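Rpb7-binding protein seb1 (Schizosaccharomyces pombe 972h-, PDB 5MDT) promotes transcription termination by binding RNA polymerase II, whose C-terminal domain its CTD-interacting domain probably recognises, and nascent RNA. Local coordinates at residues A[7-21]-A[46-60]. Residues are numbered along the deposited sequence; the frame is centred on the assembly and turned at random.
Sequences FDGILDSLEHSKTGI and SVYKYAKRAPVTHKL
Leu11 faces Tyr50 between two nearly parallel helices, 7-16 and 46-53, whose axes run 10.7 Å apart at 13°. Leu11 CD2 lies over one face of the Tyr50 ring. Glu15 CB meets the edge of that ring, 3.7 Å from Tyr50 CE1. Phe7 turns its ring edge to Val47, with Phe7 CZ 3.6 Å from Val47 CG2. Beside it, Ser46 OG donates to Asp8 OD1 (2.7 Å) on the syn side of the carboxylate. The contact joins helix 4-16 to helix 40-53 and to the turn leading into helix 59-79, within the all-helical CTD-interacting domain. Ile65 of helix 59-79 touches both Leu11 and Leu14. Arg53 grips Glu15 side-on. Arg53 NE (2.8 Å) and NH2 both donate to Glu15 OE1, from the same face of the carboxylate plane. With CG anti to the backbone N (chi1 -159°) and the chain extended beyond it, Glu15 reaches Arg53. Arg53 NH2 also forms a salt bridge with Asp12 OD1. A glutamine in place of Glu15 would probably weaken this network, leaving Arg53 with Asp12 as its remaining charged partner here. Past the helix ends, Gly20 CA sits over the His58 ring in a CH-pi contact, 3.6 Å from its centroid. Pro55 CG covers the opposite face. His58 NE2 donates a weak hydrogen bond to Ser17 O (3.0 Å). A water bridges Tyr50 OH to the carbonyl oxygens of Gly20 and His58.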
loop_
_atom_site.group_PDB
_atom_site.type_symbol
_atom_site.label_atom_id
_atom_site.label_comp_id
_atom_site.label_asym_id
_atom_site.label_seq_id
_atom_site.Cartn_x
_atom_site.Cartn_y
_atom_site.Cartn_z
ATOM N N PHE A 7 1.616 -8.514 12.913
ATOM C CA PHE A 7 1.146 -7.847 11.691
ATOM C C PHE A 7 0.159 -8.760 10.925
ATOM O O PHE A 7 -0.930 -8.300 10.563
ATOM C CB PHE A 7 2.388 -7.525 10.827
ATOM C CG PHE A 7 2.166 -6.698 9.578
ATOM C CD1 PHE A 7 2.282 -5.308 9.613
ATOM C CD2 PHE A 7 1.939 -7.316 8.346
ATOM C CE1 PHE A 7 2.150 -4.549 8.442
ATOM C CE2 PHE A 7 1.828 -6.569 7.176
ATOM C CZ PHE A 7 1.923 -5.182 7.226
ATOM N N ASP A 8 0.528 -10.046 10.704
ATOM C CA ASP A 8 -0.346 -10.996 9.997
ATOM C C ASP A 8 -1.661 -11.227 10.767
ATOM O O ASP A 8 -2.716 -11.377 10.139
ATOM C CB ASP A 8 0.384 -12.326 9.760
ATOM C CG ASP A 8 1.558 -12.222 8.801
ATOM O OD1 ASP A 8 1.652 -11.194 8.079
ATOM O OD2 ASP A 8 2.382 -13.171 8.766
ATOM N N GLY A 9 -1.580 -11.235 12.103
ATOM C CA GLY A 9 -2.737 -11.393 12.983
ATOM C C GLY A 9 -3.718 -10.243 12.890
ATOM O O GLY A 9 -4.935 -10.460 12.923
ATOM N N ILE A 10 -3.208 -9.003 12.756
ATOM C CA ILE A 10 -4.062 -7.813 12.560
ATOM C C ILE A 10 -4.772 -7.908 11.184
ATOM O O ILE A 10 -5.968 -7.626 11.083
ATOM C CB ILE A 10 -3.263 -6.494 12.692
ATOM C CG1 ILE A 10 -2.734 -6.335 14.142
ATOM C CG2 ILE A 10 -4.141 -5.273 12.290
ATOM C CD1 ILE A 10 -1.591 -5.358 14.296
ATOM N N LEU A 11 -4.030 -8.319 10.153
ATOM C CA LEU A 11 -4.600 -8.498 8.803
ATOM C C LEU A 11 -5.709 -9.563 8.807
ATOM O O LEU A 11 -6.755 -9.367 8.169
ATOM C CB LEU A 11 -3.509 -8.829 7.767
ATOM C CG LEU A 11 -2.460 -7.742 7.481
ATOM C CD1 LEU A 11 -1.361 -8.288 6.566
ATOM C CD2 LEU A 11 -3.088 -6.470 6.888
ATOM N N ASP A 12 -5.515 -10.652 9.584
ATOM C CA ASP A 12 -6.540 -11.700 9.763
ATOM C C ASP A 12 -7.815 -11.127 10.360
ATOM O O ASP A 12 -8.899 -11.429 9.861
ATOM C CB ASP A 12 -6.023 -12.818 10.675
ATOM C CG ASP A 12 -5.059 -13.766 9.992
ATOM O OD1 ASP A 12 -5.012 -13.773 8.730
ATOM O OD2 ASP A 12 -4.366 -14.517 10.708
ATOM N N SER A 13 -7.696 -10.294 11.422
ATOM C CA SER A 13 -8.865 -9.650 12.054
ATOM C C SER A 13 -9.570 -8.721 11.058
ATOM O O SER A 13 -10.799 -8.750 10.956
ATOM C CB SER A 13 -8.448 -8.855 13.288
ATOM O OG SER A 13 -7.941 -9.709 14.300
ATOM N N LEU A 14 -8.798 -7.935 10.297
ATOM C CA LEU A 14 -9.363 -7.003 9.304
ATOM C C LEU A 14 -10.127 -7.740 8.209
ATOM O O LEU A 14 -11.177 -7.269 7.757
ATOM C CB LEU A 14 -8.250 -6.135 8.705
ATOM C CG LEU A 14 -8.689 -4.913 7.902
ATOM C CD1 LEU A 14 -9.383 -3.856 8.810
ATOM C CD2 LEU A 14 -7.481 -4.287 7.223
ATOM N N GLU A 15 -9.628 -8.915 7.819
ATOM C CA GLU A 15 -10.277 -9.747 6.802
ATOM C C GLU A 15 -11.709 -10.119 7.216
ATOM O O GLU A 15 -12.598 -10.151 6.363
ATOM C CB GLU A 15 -9.462 -11.025 6.579
ATOM C CG GLU A 15 -9.750 -11.664 5.238
ATOM C CD GLU A 15 -8.953 -12.920 4.960
ATOM O OE1 GLU A 15 -7.928 -13.144 5.644
ATOM O OE2 GLU A 15 -9.370 -13.693 4.067
ATOM N N HIS A 16 -11.934 -10.358 8.520
ATOM C CA HIS A 16 -13.246 -10.741 9.053
ATOM C C HIS A 16 -14.160 -9.561 9.439
ATOM O O HIS A 16 -15.336 -9.788 9.736
ATOM C CB HIS A 16 -13.083 -11.725 10.223
ATOM C CG HIS A 16 -12.382 -12.982 9.809
ATOM N ND1 HIS A 16 -11.038 -13.179 10.076
ATOM C CD2 HIS A 16 -12.839 -14.028 9.081
ATOM C CE1 HIS A 16 -10.732 -14.348 9.538
ATOM N NE2 HIS A 16 -11.780 -14.892 8.922
ATOM N N SER A 17 -13.651 -8.313 9.382
ATOM C CA SER A 17 -14.425 -7.099 9.683
ATOM C C SER A 17 -15.501 -6.847 8.601
ATOM O O SER A 17 -15.449 -7.451 7.526
ATOM C CB SER A 17 -13.488 -5.896 9.794
ATOM O OG SER A 17 -13.050 -5.454 8.520
ATOM N N LYS A 18 -16.466 -5.970 8.873
ATOM C CA LYS A 18 -17.502 -5.700 7.886
ATOM C C LYS A 18 -16.993 -4.886 6.685
ATOM O O LYS A 18 -17.396 -5.168 5.554
ATOM C CB LYS A 18 -18.728 -5.010 8.535
ATOM C CG LYS A 18 -19.422 -5.881 9.581
ATOM C CD LYS A 18 -20.885 -5.502 9.802
ATOM C CE LYS A 18 -21.568 -6.511 10.695
ATOM N NZ LYS A 18 -23.038 -6.300 10.749
ATOM N N THR A 19 -16.110 -3.889 6.924
ATOM C CA THR A 19 -15.663 -2.951 5.884
ATOM C C THR A 19 -14.237 -3.065 5.395
ATOM O O THR A 19 -13.939 -2.568 4.309
ATOM C CB THR A 19 -15.869 -1.499 6.353
ATOM O OG1 THR A 19 -14.920 -1.184 7.388
ATOM C CG2 THR A 19 -17.302 -1.217 6.810
ATOM N N GLY A 20 -13.354 -3.631 6.210
ATOM C CA GLY A 20 -11.936 -3.701 5.888
ATOM C C GLY A 20 -11.212 -2.375 6.033
ATOM O O GLY A 20 -10.043 -2.278 5.647
ATOM N N ILE A 21 -11.912 -1.325 6.553
ATOM C CA ILE A 21 -11.323 -0.006 6.766
ATOM C C ILE A 21 -11.224 0.235 8.275
ATOM O O ILE A 21 -12.242 0.222 8.969
ATOM C CB ILE A 21 -12.100 1.127 6.025
ATOM C CG1 ILE A 21 -11.957 0.967 4.487
ATOM C CG2 ILE A 21 -11.598 2.513 6.485
ATOM C CD1 ILE A 21 -13.114 1.424 3.698
ATOM N N SER A 46 3.261 -9.753 2.940
ATOM C CA SER A 46 2.030 -10.000 3.716
ATOM C C SER A 46 0.882 -9.054 3.278
ATOM O O SER A 46 -0.267 -9.485 3.194
ATOM C CB SER A 46 2.304 -9.887 5.216
ATOM O OG SER A 46 2.949 -11.064 5.688
ATOM N N VAL A 47 1.189 -7.774 2.961
ATOM C CA VAL A 47 0.145 -6.861 2.462
ATOM C C VAL A 47 -0.359 -7.380 1.089
ATOM O O VAL A 47 -1.562 -7.353 0.824
ATOM C CB VAL A 47 0.729 -5.445 2.349
ATOM C CG1 VAL A 47 -0.248 -4.504 1.625
ATOM C CG2 VAL A 47 1.082 -4.917 3.735
ATOM N N TYR A 48 0.558 -7.816 0.209
ATOM C CA TYR A 48 0.185 -8.327 -1.104
ATOM C C TYR A 48 -0.758 -9.534 -0.928
ATOM O O TYR A 48 -1.828 -9.559 -1.528
ATOM C CB TYR A 48 1.456 -8.731 -1.887
ATOM C CG TYR A 48 1.167 -9.389 -3.228
ATOM C CD1 TYR A 48 0.885 -8.623 -4.358
ATOM C CD2 TYR A 48 1.059 -10.772 -3.336
ATOM C CE1 TYR A 48 0.605 -9.223 -5.591
ATOM C CE2 TYR A 48 0.807 -11.387 -4.564
ATOM C CZ TYR A 48 0.560 -10.609 -5.683
ATOM O OH TYR A 48 0.302 -11.247 -6.875
ATOM N N LYS A 49 -0.396 -10.491 -0.052
ATOM C CA LYS A 49 -1.221 -11.710 0.158
ATOM C C LYS A 49 -2.600 -11.338 0.717
ATOM O O LYS A 49 -3.624 -11.815 0.204
ATOM C CB LYS A 49 -0.514 -12.689 1.099
ATOM C CG LYS A 49 0.650 -13.371 0.376
ATOM C CD LYS A 49 1.513 -14.235 1.333
ATOM C CE LYS A 49 0.856 -15.449 1.958
ATOM N NZ LYS A 49 0.364 -16.406 0.966
ATOM N N TYR A 50 -2.636 -10.418 1.680
ATOM C CA TYR A 50 -3.925 -9.980 2.227
ATOM C C TYR A 50 -4.773 -9.322 1.152
ATOM O O TYR A 50 -5.938 -9.696 0.992
ATOM C CB TYR A 50 -3.729 -9.007 3.422
ATOM C CG TYR A 50 -5.046 -8.379 3.858
ATOM C CD1 TYR A 50 -5.999 -9.120 4.553
ATOM C CD2 TYR A 50 -5.350 -7.054 3.543
ATOM C CE1 TYR A 50 -7.228 -8.562 4.922
ATOM C CE2 TYR A 50 -6.593 -6.499 3.876
ATOM C CZ TYR A 50 -7.517 -7.255 4.579
ATOM O OH TYR A 50 -8.751 -6.765 4.920
ATOM N N ALA A 51 -4.204 -8.339 0.405
ATOM C CA ALA A 51 -4.996 -7.624 -0.617
ATOM C C ALA A 51 -5.586 -8.567 -1.655
ATOM O O ALA A 51 -6.740 -8.426 -2.052
ATOM C CB ALA A 51 -4.137 -6.588 -1.305
ATOM N N LYS A 52 -4.815 -9.565 -2.053
ATOM C CA LYS A 52 -5.284 -10.484 -3.105
ATOM C C LYS A 52 -6.371 -11.427 -2.595
ATOM O O LYS A 52 -7.299 -11.709 -3.338
ATOM C CB LYS A 52 -4.077 -11.272 -3.652
ATOM C CG LYS A 52 -3.091 -10.414 -4.476
ATOM C CD LYS A 52 -3.662 -9.902 -5.836
ATOM C CE LYS A 52 -3.716 -11.006 -6.863
ATOM N NZ LYS A 52 -4.348 -10.577 -8.156
ATOM N N ARG A 53 -6.307 -11.874 -1.319
ATOM C CA ARG A 53 -7.338 -12.810 -0.810
ATOM C C ARG A 53 -8.552 -12.124 -0.222
ATOM O O ARG A 53 -9.581 -12.763 -0.037
ATOM C CB ARG A 53 -6.757 -13.787 0.238
ATOM C CG ARG A 53 -6.455 -13.164 1.605
ATOM C CD ARG A 53 -5.792 -14.163 2.566
ATOM N NE ARG A 53 -5.779 -13.610 3.926
ATOM C CZ ARG A 53 -4.710 -13.095 4.525
ATOM N NH1 ARG A 53 -3.520 -13.149 3.950
ATOM N NH2 ARG A 53 -4.821 -12.580 5.749
ATOM N N ALA A 54 -8.424 -10.849 0.125
ATOM C CA ALA A 54 -9.472 -10.125 0.825
ATOM C C ALA A 54 -10.805 -10.057 0.097
ATOM O O ALA A 54 -10.820 -10.081 -1.136
ATOM C CB ALA A 54 -8.980 -8.718 1.172
ATOM N N PRO A 55 -11.948 -9.973 0.829
ATOM C CA PRO A 55 -13.248 -9.797 0.145
ATOM C C PRO A 55 -13.220 -8.575 -0.790
ATOM O O PRO A 55 -12.432 -7.654 -0.562
ATOM C CB PRO A 55 -14.203 -9.504 1.308
ATOM C CG PRO A 55 -13.598 -10.203 2.464
ATOM C CD PRO A 55 -12.122 -9.961 2.297
ATOM N N VAL A 56 -14.105 -8.535 -1.811
ATOM C CA VAL A 56 -14.152 -7.434 -2.790
ATOM C C VAL A 56 -14.358 -6.057 -2.146
ATOM O O VAL A 56 -13.821 -5.058 -2.631
ATOM C CB VAL A 56 -15.186 -7.687 -3.921
ATOM C CG1 VAL A 56 -14.844 -8.960 -4.709
ATOM C CG2 VAL A 56 -16.608 -7.745 -3.384
ATOM N N THR A 57 -15.083 -6.023 -1.022
ATOM C CA THR A 57 -15.388 -4.805 -0.272
ATOM C C THR A 57 -14.149 -4.297 0.490
ATOM O O THR A 57 -14.139 -3.154 0.949
ATOM C CB THR A 57 -16.500 -5.113 0.741
ATOM O OG1 THR A 57 -16.063 -6.206 1.551
ATOM C CG2 THR A 57 -17.860 -5.465 0.055
ATOM N N HIS A 58 -13.133 -5.172 0.668
ATOM C CA HIS A 58 -11.933 -4.904 1.463
ATOM C C HIS A 58 -10.696 -4.438 0.685
ATOM O O HIS A 58 -9.687 -4.117 1.310
ATOM C CB HIS A 58 -11.596 -6.179 2.271
ATOM C CG HIS A 58 -12.530 -6.441 3.421
ATOM N ND1 HIS A 58 -13.903 -6.273 3.302
ATOM C CD2 HIS A 58 -12.252 -6.914 4.658
ATOM C CE1 HIS A 58 -14.410 -6.611 4.483
ATOM N NE2 HIS A 58 -13.445 -7.003 5.335
ATOM N N LYS A 59 -10.762 -4.380 -0.664
ATOM C CA LYS A 59 -9.573 -4.021 -1.476
ATOM C C LYS A 59 -9.159 -2.578 -1.233
ATOM O O LYS A 59 -7.953 -2.286 -1.157
ATOM C CB LYS A 59 -9.893 -4.186 -2.992
ATOM C CG LYS A 59 -10.411 -5.566 -3.423
ATOM C CD LYS A 59 -9.537 -6.716 -2.929
ATOM C CE LYS A 59 -9.972 -7.968 -3.709
ATOM N NZ LYS A 59 -8.965 -9.053 -3.571
ATOM N N LEU A 60 -10.152 -1.686 -1.028
ATOM C CA LEU A 60 -9.807 -0.287 -0.743
ATOM C C LEU A 60 -9.025 -0.162 0.555
ATOM O O LEU A 60 -7.990 0.510 0.560
ATOM C CB LEU A 60 -11.042 0.620 -0.722
ATOM C CG LEU A 60 -10.767 2.096 -0.426
ATOM C CD1 LEU A 60 -9.903 2.739 -1.510
ATOM C CD2 LEU A 60 -12.091 2.866 -0.286
HETATM O O HOH W 1 -2.552 -12.365 7.480
HETATM O O HOH W 2 -9.051 -4.253 4.038
#